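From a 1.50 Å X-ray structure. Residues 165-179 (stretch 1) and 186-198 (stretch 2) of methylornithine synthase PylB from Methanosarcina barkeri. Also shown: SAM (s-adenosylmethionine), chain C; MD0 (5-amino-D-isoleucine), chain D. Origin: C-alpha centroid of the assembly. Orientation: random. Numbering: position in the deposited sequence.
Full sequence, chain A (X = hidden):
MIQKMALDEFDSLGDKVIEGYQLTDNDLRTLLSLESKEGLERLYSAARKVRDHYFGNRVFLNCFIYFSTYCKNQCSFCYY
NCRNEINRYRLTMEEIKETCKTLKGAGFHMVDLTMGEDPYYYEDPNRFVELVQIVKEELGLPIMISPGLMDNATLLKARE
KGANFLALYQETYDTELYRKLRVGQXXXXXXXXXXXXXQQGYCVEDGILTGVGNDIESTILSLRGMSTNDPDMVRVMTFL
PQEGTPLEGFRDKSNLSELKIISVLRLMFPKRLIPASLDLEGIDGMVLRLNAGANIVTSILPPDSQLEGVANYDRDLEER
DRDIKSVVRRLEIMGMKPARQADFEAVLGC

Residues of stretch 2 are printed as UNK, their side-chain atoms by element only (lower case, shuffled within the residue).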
# COMPACT_ATOMS: atom_id res chain seq x y z
N PHE A 165 -8.24 9.36 -0.29
CA PHE A 165 -8.07 7.96 0.07
C PHE A 165 -7.58 7.92 1.50
O PHE A 165 -6.78 8.76 1.94
CB PHE A 165 -6.96 7.37 -0.87
CG PHE A 165 -7.40 6.35 -1.83
CD1 PHE A 165 -7.59 5.01 -1.35
CD2 PHE A 165 -7.55 6.62 -3.16
CE1 PHE A 165 -7.95 4.01 -2.24
CE2 PHE A 165 -7.93 5.62 -4.07
CZ PHE A 165 -8.10 4.32 -3.61
N LEU A 166 -8.06 6.95 2.21
CA LEU A 166 -7.49 6.58 3.52
C LEU A 166 -6.83 5.22 3.40
O LEU A 166 -7.50 4.25 3.02
CB LEU A 166 -8.59 6.50 4.58
CG LEU A 166 -8.08 5.96 5.96
CD1 LEU A 166 -7.12 6.94 6.56
CD2 LEU A 166 -9.29 5.74 6.81
N ALA A 167 -5.54 5.16 3.70
CA ALA A 167 -4.86 3.84 3.71
C ALA A 167 -4.65 3.44 5.16
O ALA A 167 -3.93 4.13 5.89
CB ALA A 167 -3.52 3.97 2.95
N LEU A 168 -5.28 2.38 5.56
CA LEU A 168 -5.22 1.95 6.98
C LEU A 168 -5.29 0.43 6.98
O LEU A 168 -6.38 -0.16 6.91
CB LEU A 168 -6.45 2.59 7.75
CG LEU A 168 -6.33 2.44 9.28
CD1 LEU A 168 -5.23 3.36 9.85
CD2 LEU A 168 -7.72 2.76 9.92
N TYR A 169 -4.11 -0.19 6.92
CA TYR A 169 -4.11 -1.63 6.63
C TYR A 169 -4.33 -2.45 7.87
O TYR A 169 -3.86 -2.14 8.94
CB TYR A 169 -2.72 -2.06 6.01
CG TYR A 169 -2.27 -1.15 4.86
CD1 TYR A 169 -3.21 -0.54 4.02
CD2 TYR A 169 -0.94 -0.92 4.64
CE1 TYR A 169 -2.79 0.34 3.00
CE2 TYR A 169 -0.51 -0.07 3.66
CZ TYR A 169 -1.43 0.58 2.86
OH TYR A 169 -0.99 1.45 1.87
N GLN A 170 -5.11 -3.51 7.70
CA GLN A 170 -5.38 -4.40 8.85
C GLN A 170 -4.20 -5.34 9.18
O GLN A 170 -4.11 -5.83 10.33
CB GLN A 170 -6.59 -5.27 8.56
CG GLN A 170 -7.26 -5.78 9.85
CD GLN A 170 -7.96 -4.73 10.66
OE1 GLN A 170 -8.32 -3.68 10.16
NE2 GLN A 170 -8.23 -5.04 11.94
N GLU A 171 -3.33 -5.60 8.18
CA GLU A 171 -2.14 -6.54 8.31
C GLU A 171 -2.56 -8.01 8.26
O GLU A 171 -2.02 -8.81 7.50
CB GLU A 171 -1.26 -6.37 9.55
CG GLU A 171 -0.93 -4.97 9.97
CD GLU A 171 -0.39 -4.15 8.86
OE1 GLU A 171 0.10 -4.61 7.77
OE2 GLU A 171 -0.47 -2.93 9.03
N THR A 172 -3.56 -8.33 9.06
CA THR A 172 -4.12 -9.70 9.06
C THR A 172 -5.53 -9.61 9.64
O THR A 172 -5.77 -8.86 10.60
CB THR A 172 -3.24 -10.64 9.90
OG1 THR A 172 -3.83 -11.92 9.93
CG2 THR A 172 -3.06 -10.15 11.34
N TYR A 173 -6.41 -10.48 9.19
CA TYR A 173 -7.69 -10.70 9.87
C TYR A 173 -7.72 -11.95 10.76
O TYR A 173 -8.79 -12.30 11.31
CB TYR A 173 -8.85 -10.82 8.84
CG TYR A 173 -9.19 -9.46 8.27
CD1 TYR A 173 -8.39 -8.87 7.27
CD2 TYR A 173 -10.27 -8.78 8.75
CE1 TYR A 173 -8.67 -7.55 6.80
CE2 TYR A 173 -10.59 -7.49 8.27
CZ TYR A 173 -9.79 -6.91 7.32
OH TYR A 173 -10.09 -5.63 6.89
N ASP A 174 -6.56 -12.57 10.94
CA ASP A 174 -6.44 -13.68 11.88
C ASP A 174 -6.18 -13.05 13.24
O ASP A 174 -5.15 -12.42 13.46
CB ASP A 174 -5.21 -14.48 11.40
CG ASP A 174 -4.82 -15.59 12.30
OD1 ASP A 174 -5.31 -15.69 13.44
OD2 ASP A 174 -3.98 -16.44 11.76
N THR A 175 -7.16 -13.14 14.15
CA THR A 175 -7.07 -12.42 15.41
C THR A 175 -5.89 -12.81 16.29
O THR A 175 -5.22 -11.89 16.90
CB THR A 175 -8.44 -12.44 16.12
OG1 THR A 175 -8.93 -13.78 16.13
CG2 THR A 175 -9.37 -11.63 15.27
N GLU A 176 -5.54 -14.11 16.18
CA GLU A 176 -4.41 -14.67 16.95
C GLU A 176 -3.11 -14.01 16.47
O GLU A 176 -2.17 -13.74 17.24
CB GLU A 176 -4.31 -16.20 16.71
CG GLU A 176 -5.60 -17.00 16.80
CD GLU A 176 -6.02 -17.26 18.23
OE1 GLU A 176 -6.15 -18.45 18.62
OE2 GLU A 176 -6.22 -16.26 18.97
N LEU A 177 -3.01 -13.73 15.17
CA LEU A 177 -1.82 -13.08 14.69
C LEU A 177 -1.84 -11.56 14.86
O LEU A 177 -0.81 -10.94 15.18
CB LEU A 177 -1.65 -13.49 13.24
CG LEU A 177 -0.46 -12.94 12.52
CD1 LEU A 177 0.92 -13.29 13.18
CD2 LEU A 177 -0.46 -13.37 11.03
N TYR A 178 -2.99 -10.95 14.62
CA TYR A 178 -3.07 -9.48 14.69
C TYR A 178 -2.57 -8.99 16.06
O TYR A 178 -1.78 -8.01 16.10
CB TYR A 178 -4.53 -9.07 14.49
CG TYR A 178 -4.72 -7.55 14.55
CD1 TYR A 178 -5.02 -6.93 15.75
CD2 TYR A 178 -4.66 -6.80 13.38
CE1 TYR A 178 -5.26 -5.53 15.82
CE2 TYR A 178 -4.90 -5.43 13.40
CZ TYR A 178 -5.15 -4.81 14.65
OH TYR A 178 -5.50 -3.42 14.62
N ARG A 179 -2.98 -9.61 17.16
CA ARG A 179 -2.55 -9.09 18.45
C ARG A 179 -1.03 -9.20 18.70
O ARG A 179 -0.52 -8.46 19.56
CB ARG A 179 -3.26 -9.90 19.57
CG ARG A 179 -2.93 -11.38 19.56
CD ARG A 179 -3.94 -12.17 20.46
NE ARG A 179 -3.83 -11.73 21.87
CZ ARG A 179 -2.89 -12.19 22.73
NH1 ARG A 179 -1.95 -13.05 22.31
NH2 ARG A 179 -2.88 -11.80 24.02
N UNK A 186 -6.70 -1.89 18.85
CA UNK A 186 -7.98 -2.56 18.63
C UNK A 186 -7.99 -3.17 17.20
O UNK A 186 -7.61 -2.52 16.22
o UNK A 186 -10.26 -1.90 18.40
c UNK A 186 -9.04 -1.35 18.68
N UNK A 187 -8.59 -4.35 17.09
CA UNK A 187 -8.82 -4.92 15.80
C UNK A 187 -10.00 -4.16 15.14
O UNK A 187 -9.89 -3.68 13.97
c UNK A 187 -9.57 -8.48 12.23
c UNK A 187 -10.68 -7.82 12.78
c UNK A 187 -10.54 -7.11 13.98
c UNK A 187 -8.22 -7.79 14.13
c UNK A 187 -9.32 -7.12 14.66
c UNK A 187 -9.16 -6.38 15.98
c UNK A 187 -8.32 -8.46 12.89
N UNK A 188 -11.10 -4.00 15.85
CA UNK A 188 -12.28 -3.39 15.23
C UNK A 188 -12.08 -1.89 15.04
O UNK A 188 -12.75 -1.28 14.19
o UNK A 188 -14.77 -5.55 16.85
c UNK A 188 -13.99 -5.12 15.96
o UNK A 188 -13.61 -5.82 14.99
c UNK A 188 -13.52 -3.68 16.08
N UNK A 189 -11.17 -1.28 15.80
CA UNK A 189 -10.95 0.18 15.67
C UNK A 189 -10.60 0.51 14.22
O UNK A 189 -11.01 1.53 13.68
N UNK A 190 -9.68 -0.30 13.62
CA UNK A 190 -9.23 0.02 12.25
C UNK A 190 -10.35 -0.25 11.27
O UNK A 190 -10.52 0.49 10.29
c UNK A 190 -7.94 -0.73 11.81
c UNK A 190 -3.89 0.37 11.19
n UNK A 190 -3.74 1.20 12.28
n UNK A 190 -4.76 -0.66 11.21
c UNK A 190 -5.48 -1.11 12.40
n UNK A 190 -3.13 0.62 10.09
c UNK A 190 -6.74 -0.33 12.66
N UNK A 191 -11.08 -1.37 11.48
CA UNK A 191 -12.22 -1.67 10.64
C UNK A 191 -13.23 -0.53 10.68
O UNK A 191 -13.74 -0.06 9.58
c UNK A 191 -11.90 -4.16 10.92
c UNK A 191 -14.16 -3.20 10.38
c UNK A 191 -12.86 -2.96 11.13
N UNK A 192 -13.54 -0.02 11.88
CA UNK A 192 -14.54 1.00 12.04
C UNK A 192 -14.11 2.34 11.44
O UNK A 192 -14.96 3.12 10.93
c UNK A 192 -14.89 1.13 13.55
c UNK A 192 -15.70 -0.05 14.05
n UNK A 192 -15.70 -0.26 15.34
o UNK A 192 -16.26 -0.79 13.28
N UNK A 193 -12.79 2.65 11.52
CA UNK A 193 -12.33 3.89 10.95
C UNK A 193 -12.45 3.85 9.41
O UNK A 193 -12.83 4.87 8.80
c UNK A 193 -10.86 4.12 11.37
N UNK A 194 -12.14 2.69 8.80
CA UNK A 194 -12.31 2.63 7.34
C UNK A 194 -13.79 2.77 6.99
O UNK A 194 -14.08 3.40 5.98
n UNK A 194 -8.42 -1.64 8.05
n UNK A 194 -10.38 -2.94 7.70
c UNK A 194 -11.71 1.34 6.80
n UNK A 194 -10.08 -1.11 6.44
c UNK A 194 -9.61 -1.87 7.42
c UNK A 194 -10.17 1.35 6.84
c UNK A 194 -9.58 0.17 6.00
N UNK A 195 -14.69 2.21 7.78
CA UNK A 195 -16.10 2.34 7.49
C UNK A 195 -16.57 3.78 7.62
O UNK A 195 -17.32 4.29 6.75
n UNK A 195 -18.26 0.21 11.36
n UNK A 195 -20.37 0.56 10.53
c UNK A 195 -16.71 -0.01 8.02
c UNK A 195 -19.16 0.11 10.36
c UNK A 195 -16.87 1.45 8.47
n UNK A 195 -18.82 -0.50 9.20
c UNK A 195 -17.48 -1.04 8.88
N UNK A 196 -16.10 4.47 8.67
CA UNK A 196 -16.47 5.87 8.88
C UNK A 196 -15.95 6.71 7.69
O UNK A 196 -16.63 7.59 7.18
c UNK A 196 -15.70 10.21 10.27
c UNK A 196 -15.89 6.40 10.21
c UNK A 196 -16.95 10.52 10.82
c UNK A 196 -17.49 8.16 10.99
c UNK A 196 -17.85 9.52 11.21
c UNK A 196 -15.39 8.86 10.09
c UNK A 196 -16.25 7.85 10.46
N UNK A 197 -14.69 6.43 7.28
CA UNK A 197 -14.12 7.19 6.19
C UNK A 197 -14.93 6.97 4.91
O UNK A 197 -15.23 7.98 4.19
c UNK A 197 -12.65 6.74 5.96
N UNK A 198 -15.35 5.72 4.61
CA UNK A 198 -16.16 5.47 3.37
C UNK A 198 -17.47 6.31 3.49
O UNK A 198 -17.93 6.90 2.50
n UNK A 198 -16.15 1.38 -0.58
c UNK A 198 -15.54 3.01 1.17
c UNK A 198 -16.48 4.01 3.24
c UNK A 198 -15.32 3.24 2.68
c UNK A 198 -15.96 1.58 0.88
N SAM C . 1.54 4.49 11.01
CA SAM C . 0.46 4.31 10.16
C SAM C . -0.10 2.94 10.15
O SAM C . 0.45 2.04 10.82
OXT SAM C . -1.22 2.78 9.55
CB SAM C . 0.83 4.23 8.85
CG SAM C . 2.04 3.51 8.41
SD SAM C . 1.68 2.27 7.09
CE SAM C . 2.60 2.95 5.73
C5' SAM C . 2.75 0.93 7.58
C4' SAM C . 2.33 -0.25 7.13
O4' SAM C . 3.70 -0.38 6.40
C3' SAM C . 2.00 -1.18 8.02
O3' SAM C . 0.60 -1.08 7.71
C2' SAM C . 2.58 -2.31 7.15
O2' SAM C . 1.58 -2.95 6.28
C1' SAM C . 3.78 -1.81 6.32
N9 SAM C . 5.06 -2.16 7.04
C8 SAM C . 5.59 -1.67 8.20
N7 SAM C . 6.72 -2.31 8.47
C5 SAM C . 6.93 -3.23 7.47
C6 SAM C . 7.90 -4.23 7.28
N6 SAM C . 8.90 -4.43 8.13
N1 SAM C . 7.84 -4.96 6.16
C2 SAM C . 6.83 -4.82 5.25
N3 SAM C . 5.81 -3.94 5.46
C4 SAM C . 5.89 -3.14 6.57
C MD0 D . 4.24 1.83 -0.04
N MD0 D . 6.12 2.64 1.27
O MD0 D . 3.30 2.14 -0.80
CA MD0 D . 4.70 2.81 0.99
CB MD0 D . 3.87 2.66 2.30
CD MD0 D . 1.58 3.43 3.23
NE MD0 D . 0.24 3.82 2.83
CG MD0 D . 2.39 3.05 1.99
CG2 MD0 D . 3.91 1.23 2.91
OXT MD0 D . 4.82 0.74 -0.09

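Position 186 carries one carbon and then one oxygen, pointing away from stretch 1: Ser186. Its OG caps the coming helix, accepting from the backbone N of position 189 at 2.8 Å, while its backbone O takes a weak hydrogen bond from Tyr178 OH, also 2.8 Å. Position 187 has one carbon and a six-carbon ring with no oxygen, wedged against Tyr178 and Tyr173, which is Phe187. Its edge meets the faces of both tyrosines, Thr175 CG2 sits over one face 4.2 Å from the ring centroid, and Gln170 NE2 lies over the opposite face.

Position 188 shows two carbons, the second carrying two oxygens, and touches nothing on stretch 1: Asp188. Position 189 has no side-chain atoms and is therefore Gly189; an ideal CB there would clash with Ser186 CB, at 3.0 Å.

At position 190 three carbons lead to a nitrogen and a carbon bearing two more nitrogens, a chain whose nitrogens reach Tyr169 O, the mark of Arg190. NE donates to Tyr169 O at 2.9 Å, NH2 gives the same Tyr169 O a weak bond at 3.1 Å, and Leu168 CD1 covers one guanidinium face. NH2 also donates to SAM OXT at 2.9 Å, so one side chain ties the loop to the cofactor.

Position 191, one carbon carrying two more, with a branch beside Gln170 OE1, is Val191; its CG2 lies 3.7 Å from Gln170 OE1. Position 192 ends in one oxygen and one nitrogen on its second carbon, points away and makes no contact: Asn192. Position 193 has a single carbon, 3.7 Å from Leu168 CD2, and is Ala193, whose CB faces the leucine.

Position 194 repeats the three carbons and three nitrogens, with nitrogens at Leu168 O and Gln170 OE1: Arg194. Its NH2 donates to Leu168 O at 2.8 Å and to Gln170 OE1 at 2.9 Å, and its NH1 reaches Gln170 OE1 at 3.3 Å. Position 195 has the same atoms but is exposed and out of reach: Arg195. Position 196, one carbon and a six-carbon ring, is Phe196, without a partner on stretch 1. Position 197 is one carbon, 3.6 Å from Leu166 CD2: Ala197. Position 198, four carbons in a row ending in nitrogen, is Lys198, also out of reach.

The rules are legible. The helix runs antiparallel to the strand; Ala197 meets Leu166 in the strand and Ala193 meets Leu168 just beyond it, each with a single methyl group. Beyond the strand, two arginines one turn apart satisfy loop carbonyls. Gln170 works both ways, accepting from Arg194 and donating through NE2 to Phe187 O at 3.0 Å, while Phe187 packs the helix start among aromatic neighbours.

Stretch 2 186-198: SFDGRVNARRFAK
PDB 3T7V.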